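Local coordinates for ankyrin repeat domain protein (Legionella pneumophila subsp. pneumophila, PDB 6MCA), which is a bacterial effector with ankyrin repeats and a cysteine protease-like region that interacts with LARP7 of the host 7SK snRNP complex, at residues T191-I203 with F215-A229. Sequence-based numbering, arbitrary orientation.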
# COMPACT_ATOMS: atom_id res chain seq x y z
N THR A 191 -0.08 1.20 -0.71
CA THR A 191 -0.31 2.11 0.40
C THR A 191 -1.26 3.24 0.01
O THR A 191 -2.17 3.59 0.77
CB THR A 191 1.02 2.68 0.91
OG1 THR A 191 1.78 1.63 1.52
CG2 THR A 191 0.78 3.78 1.93
N VAL A 192 -1.07 3.82 -1.18
CA VAL A 192 -1.95 4.89 -1.63
C VAL A 192 -3.39 4.39 -1.74
O VAL A 192 -4.33 5.03 -1.26
CB VAL A 192 -1.45 5.46 -2.97
CG1 VAL A 192 -2.42 6.52 -3.50
CG2 VAL A 192 -0.06 6.04 -2.82
N ALA A 193 -3.56 3.22 -2.36
CA ALA A 193 -4.90 2.66 -2.52
C ALA A 193 -5.56 2.38 -1.17
O ALA A 193 -6.73 2.72 -0.96
CB ALA A 193 -4.84 1.39 -3.37
N VAL A 194 -4.81 1.77 -0.25
CA VAL A 194 -5.39 1.40 1.04
C VAL A 194 -5.68 2.64 1.88
O VAL A 194 -6.65 2.66 2.64
CB VAL A 194 -4.49 0.39 1.76
CG1 VAL A 194 -3.42 1.09 2.59
CG2 VAL A 194 -5.32 -0.54 2.63
N VAL A 195 -4.89 3.71 1.73
CA VAL A 195 -5.14 4.93 2.48
C VAL A 195 -6.41 5.61 1.97
O VAL A 195 -7.24 6.08 2.76
CB VAL A 195 -3.92 5.87 2.42
CG1 VAL A 195 -4.32 7.29 2.81
CG2 VAL A 195 -2.82 5.36 3.33
N LYS A 196 -6.58 5.66 0.65
CA LYS A 196 -7.81 6.22 0.10
C LYS A 196 -9.02 5.42 0.56
O LYS A 196 -10.04 5.99 0.98
CB LYS A 196 -7.73 6.26 -1.42
CG LYS A 196 -8.95 6.90 -2.07
CD LYS A 196 -8.92 6.74 -3.58
CE LYS A 196 -10.27 7.10 -4.19
NZ LYS A 196 -10.30 6.84 -5.65
N ASP A 197 -8.93 4.08 0.52
CA ASP A 197 -10.05 3.26 0.94
C ASP A 197 -10.34 3.42 2.43
O ASP A 197 -11.51 3.40 2.85
CB ASP A 197 -9.79 1.79 0.60
CG ASP A 197 -10.97 0.90 0.92
OD1 ASP A 197 -11.95 0.93 0.16
OD2 ASP A 197 -10.91 0.17 1.94
N SER A 198 -9.29 3.58 3.24
CA SER A 198 -9.47 3.78 4.68
C SER A 198 -10.16 5.10 4.97
O SER A 198 -11.02 5.18 5.84
CB SER A 198 -8.13 3.70 5.39
OG SER A 198 -8.20 4.23 6.70
N LEU A 199 -9.78 6.16 4.25
CA LEU A 199 -10.48 7.43 4.41
C LEU A 199 -11.95 7.30 4.01
O LEU A 199 -12.84 7.82 4.71
CB LEU A 199 -9.80 8.52 3.58
CG LEU A 199 -8.43 8.98 4.07
CD1 LEU A 199 -7.82 9.97 3.09
CD2 LEU A 199 -8.53 9.59 5.46
N ARG A 200 -12.22 6.61 2.90
CA ARG A 200 -13.60 6.41 2.47
C ARG A 200 -14.41 5.69 3.54
O ARG A 200 -15.54 6.08 3.85
CB ARG A 200 -13.63 5.62 1.15
CG ARG A 200 -15.03 5.27 0.69
CD ARG A 200 -15.01 4.27 -0.45
NE ARG A 200 -14.58 2.94 -0.01
CZ ARG A 200 -15.39 2.04 0.54
NH1 ARG A 200 -16.68 2.32 0.72
NH2 ARG A 200 -14.92 0.86 0.91
N ARG A 201 -13.85 4.62 4.10
CA ARG A 201 -14.55 3.91 5.18
C ARG A 201 -14.68 4.77 6.42
O ARG A 201 -15.68 4.66 7.15
CB ARG A 201 -13.80 2.61 5.51
CG ARG A 201 -13.70 1.64 4.36
CD ARG A 201 -12.88 0.41 4.75
NE ARG A 201 -12.81 -0.56 3.67
CZ ARG A 201 -13.75 -1.46 3.41
NH1 ARG A 201 -14.85 -1.51 4.16
NH2 ARG A 201 -13.61 -2.30 2.40
N PHE A 202 -13.70 5.63 6.68
CA PHE A 202 -13.70 6.45 7.89
C PHE A 202 -14.84 7.45 7.87
O PHE A 202 -15.62 7.54 8.82
CB PHE A 202 -12.35 7.15 8.03
CG PHE A 202 -12.27 8.07 9.21
CD1 PHE A 202 -12.35 7.58 10.50
CD2 PHE A 202 -12.10 9.44 9.02
CE1 PHE A 202 -12.27 8.43 11.59
CE2 PHE A 202 -12.01 10.29 10.11
CZ PHE A 202 -12.10 9.79 11.39
N ILE A 203 -14.97 8.21 6.77
CA ILE A 203 -16.04 9.21 6.70
C ILE A 203 -17.41 8.59 6.49
O ILE A 203 -18.41 9.32 6.47
CB ILE A 203 -15.77 10.25 5.59
CG1 ILE A 203 -15.71 9.57 4.22
CG2 ILE A 203 -14.49 11.01 5.86
CD1 ILE A 203 -15.44 10.54 3.09
N PHE A 215 -15.67 16.52 6.50
CA PHE A 215 -15.71 15.56 5.40
C PHE A 215 -15.37 16.17 4.04
O PHE A 215 -14.68 15.52 3.25
CB PHE A 215 -17.08 14.88 5.34
CG PHE A 215 -17.31 13.88 6.44
CD1 PHE A 215 -16.33 13.63 7.39
CD2 PHE A 215 -18.50 13.17 6.51
CE1 PHE A 215 -16.54 12.71 8.40
CE2 PHE A 215 -18.71 12.25 7.52
CZ PHE A 215 -17.73 12.02 8.46
N PRO A 216 -15.85 17.38 3.70
CA PRO A 216 -15.48 17.95 2.39
C PRO A 216 -13.98 18.01 2.14
O PRO A 216 -13.51 17.53 1.10
CB PRO A 216 -16.11 19.35 2.44
CG PRO A 216 -17.30 19.17 3.29
CD PRO A 216 -16.89 18.20 4.36
N TYR A 217 -13.21 18.59 3.08
CA TYR A 217 -11.76 18.65 2.92
C TYR A 217 -11.17 17.27 2.68
O TYR A 217 -10.40 17.06 1.74
CB TYR A 217 -11.13 19.29 4.16
CG TYR A 217 -11.24 20.80 4.20
CD1 TYR A 217 -11.91 21.50 3.21
CD2 TYR A 217 -10.67 21.53 5.24
CE1 TYR A 217 -12.02 22.88 3.25
CE2 TYR A 217 -10.77 22.91 5.29
CZ TYR A 217 -11.44 23.58 4.29
OH TYR A 217 -11.54 24.95 4.33
N ILE A 218 -11.55 16.30 3.52
CA ILE A 218 -11.11 14.92 3.34
C ILE A 218 -11.40 14.45 1.92
O ILE A 218 -10.54 13.84 1.26
CB ILE A 218 -11.78 14.00 4.38
CG1 ILE A 218 -11.36 14.41 5.79
CG2 ILE A 218 -11.44 12.54 4.11
CD1 ILE A 218 -11.83 13.45 6.87
N HIS A 219 -12.60 14.75 1.41
CA HIS A 219 -12.95 14.38 0.04
C HIS A 219 -11.88 14.86 -0.93
O HIS A 219 -11.36 14.07 -1.73
CB HIS A 219 -14.31 14.97 -0.33
CG HIS A 219 -15.47 14.15 0.15
ND1 HIS A 219 -16.60 14.72 0.70
CD2 HIS A 219 -15.68 12.82 0.16
CE1 HIS A 219 -17.45 13.77 1.03
NE2 HIS A 219 -16.92 12.60 0.72
N ASN A 220 -11.51 16.14 -0.85
CA ASN A 220 -10.48 16.67 -1.73
C ASN A 220 -9.20 15.85 -1.63
O ASN A 220 -8.61 15.46 -2.64
CB ASN A 220 -10.22 18.14 -1.40
CG ASN A 220 -11.41 19.02 -1.70
OD1 ASN A 220 -12.19 18.75 -2.61
ND2 ASN A 220 -11.56 20.09 -0.92
N ILE A 221 -8.79 15.55 -0.39
CA ILE A 221 -7.59 14.73 -0.19
C ILE A 221 -7.72 13.42 -0.96
O ILE A 221 -6.82 13.03 -1.71
CB ILE A 221 -7.35 14.49 1.31
CG1 ILE A 221 -7.07 15.82 2.02
CG2 ILE A 221 -6.20 13.53 1.52
CD1 ILE A 221 -6.91 15.69 3.52
N MET A 222 -8.87 12.76 -0.81
CA MET A 222 -9.09 11.51 -1.53
C MET A 222 -8.91 11.72 -3.03
O MET A 222 -8.19 10.96 -3.69
CB MET A 222 -10.49 10.96 -1.21
CG MET A 222 -10.63 10.48 0.22
SD MET A 222 -12.33 10.09 0.69
CE MET A 222 -12.70 8.77 -0.47
N ASP A 223 -9.51 12.79 -3.57
CA ASP A 223 -9.31 13.12 -4.97
C ASP A 223 -7.83 13.15 -5.31
O ASP A 223 -7.38 12.45 -6.23
CB ASP A 223 -9.95 14.48 -5.28
CG ASP A 223 -11.46 14.39 -5.42
OD1 ASP A 223 -12.09 15.45 -5.63
OD2 ASP A 223 -12.01 13.28 -5.33
N ALA A 224 -7.05 13.90 -4.53
CA ALA A 224 -5.62 13.99 -4.78
C ALA A 224 -4.99 12.61 -4.78
O ALA A 224 -4.24 12.25 -5.70
CB ALA A 224 -4.96 14.90 -3.75
N PHE A 225 -5.32 11.79 -3.78
CA PHE A 225 -4.77 10.44 -3.72
C PHE A 225 -5.08 9.68 -5.00
O PHE A 225 -4.19 9.04 -5.58
CB PHE A 225 -5.31 9.70 -2.50
CG PHE A 225 -4.44 9.83 -1.28
CD1 PHE A 225 -3.22 9.17 -1.22
CD2 PHE A 225 -4.83 10.60 -0.20
CE1 PHE A 225 -2.41 9.28 -0.10
CE2 PHE A 225 -4.03 10.72 0.92
CZ PHE A 225 -2.82 10.06 0.97
N THR A 226 -6.32 9.79 -5.48
CA THR A 226 -6.68 9.18 -6.75
C THR A 226 -5.69 9.57 -7.83
O THR A 226 -5.05 8.71 -8.45
CB THR A 226 -8.10 9.60 -7.15
OG1 THR A 226 -9.03 9.16 -6.16
CG2 THR A 226 -8.48 9.00 -8.50
N ASP A 227 -5.51 10.88 -8.03
CA ASP A 227 -4.58 11.35 -9.05
C ASP A 227 -3.19 10.78 -8.80
O ASP A 227 -2.53 10.30 -9.73
CB ASP A 227 -4.55 12.87 -9.07
CG ASP A 227 -5.87 13.47 -9.52
OD1 ASP A 227 -6.64 12.76 -10.20
OD2 ASP A 227 -6.14 14.65 -9.19
N ALA A 228 -2.75 10.77 -7.54
CA ALA A 228 -1.44 10.21 -7.21
C ALA A 228 -1.32 8.80 -7.75
O ALA A 228 -0.35 8.47 -8.45
CB ALA A 228 -1.22 10.24 -5.70
N ALA A 229 -2.33 7.96 -7.50
CA ALA A 229 -2.32 6.60 -8.00
C ALA A 229 -2.05 6.58 -9.50
O ALA A 229 -1.14 5.89 -9.97
CB ALA A 229 -3.64 5.90 -7.67
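Segments 191-203 and 215-229, on helices 188-202 and 215-233, form an antiparallel helical hairpin, closed by the linker after I203, with segment axes 9.6 Å apart at closest approach and N-to-C directions at 159°. The CA atoms of K196 and M222 come nearest near the middle, and those of I203 and F215 at the linker end. There I203 lies on F215: I203 CB sits 3.7 Å from the F215 ring centroid, almost directly over it, a CH-pi contact. The chi1 of I203, 61°, places CG1 over its own backbone and sends I203 CD1 away from that ring to H219 NE2, 3.5 Å off, and M222 SD. M222, bent at chi3, continues the apolar seam: its CG packs on L199 CB while its CE reaches R200 CB. Farther along, V195 CG1 lies over one face of the F225 ring, nearest CZ rather than over its centre, whereas V192 CG1 meets that ring at its edge, 3.6 Å from F225 CD1. The hairpin also touches the five-stranded antiparallel sheet, F225 against I258, and helix 373-399, L199 against W383. Along the flank of the pair, the extended K196 chain crosses to T226, where K196 NZ donates to T226 OG1 at 2.7 Å; that same hydroxyl donates to M222 O, approaching 43° out of the carbonyl plane.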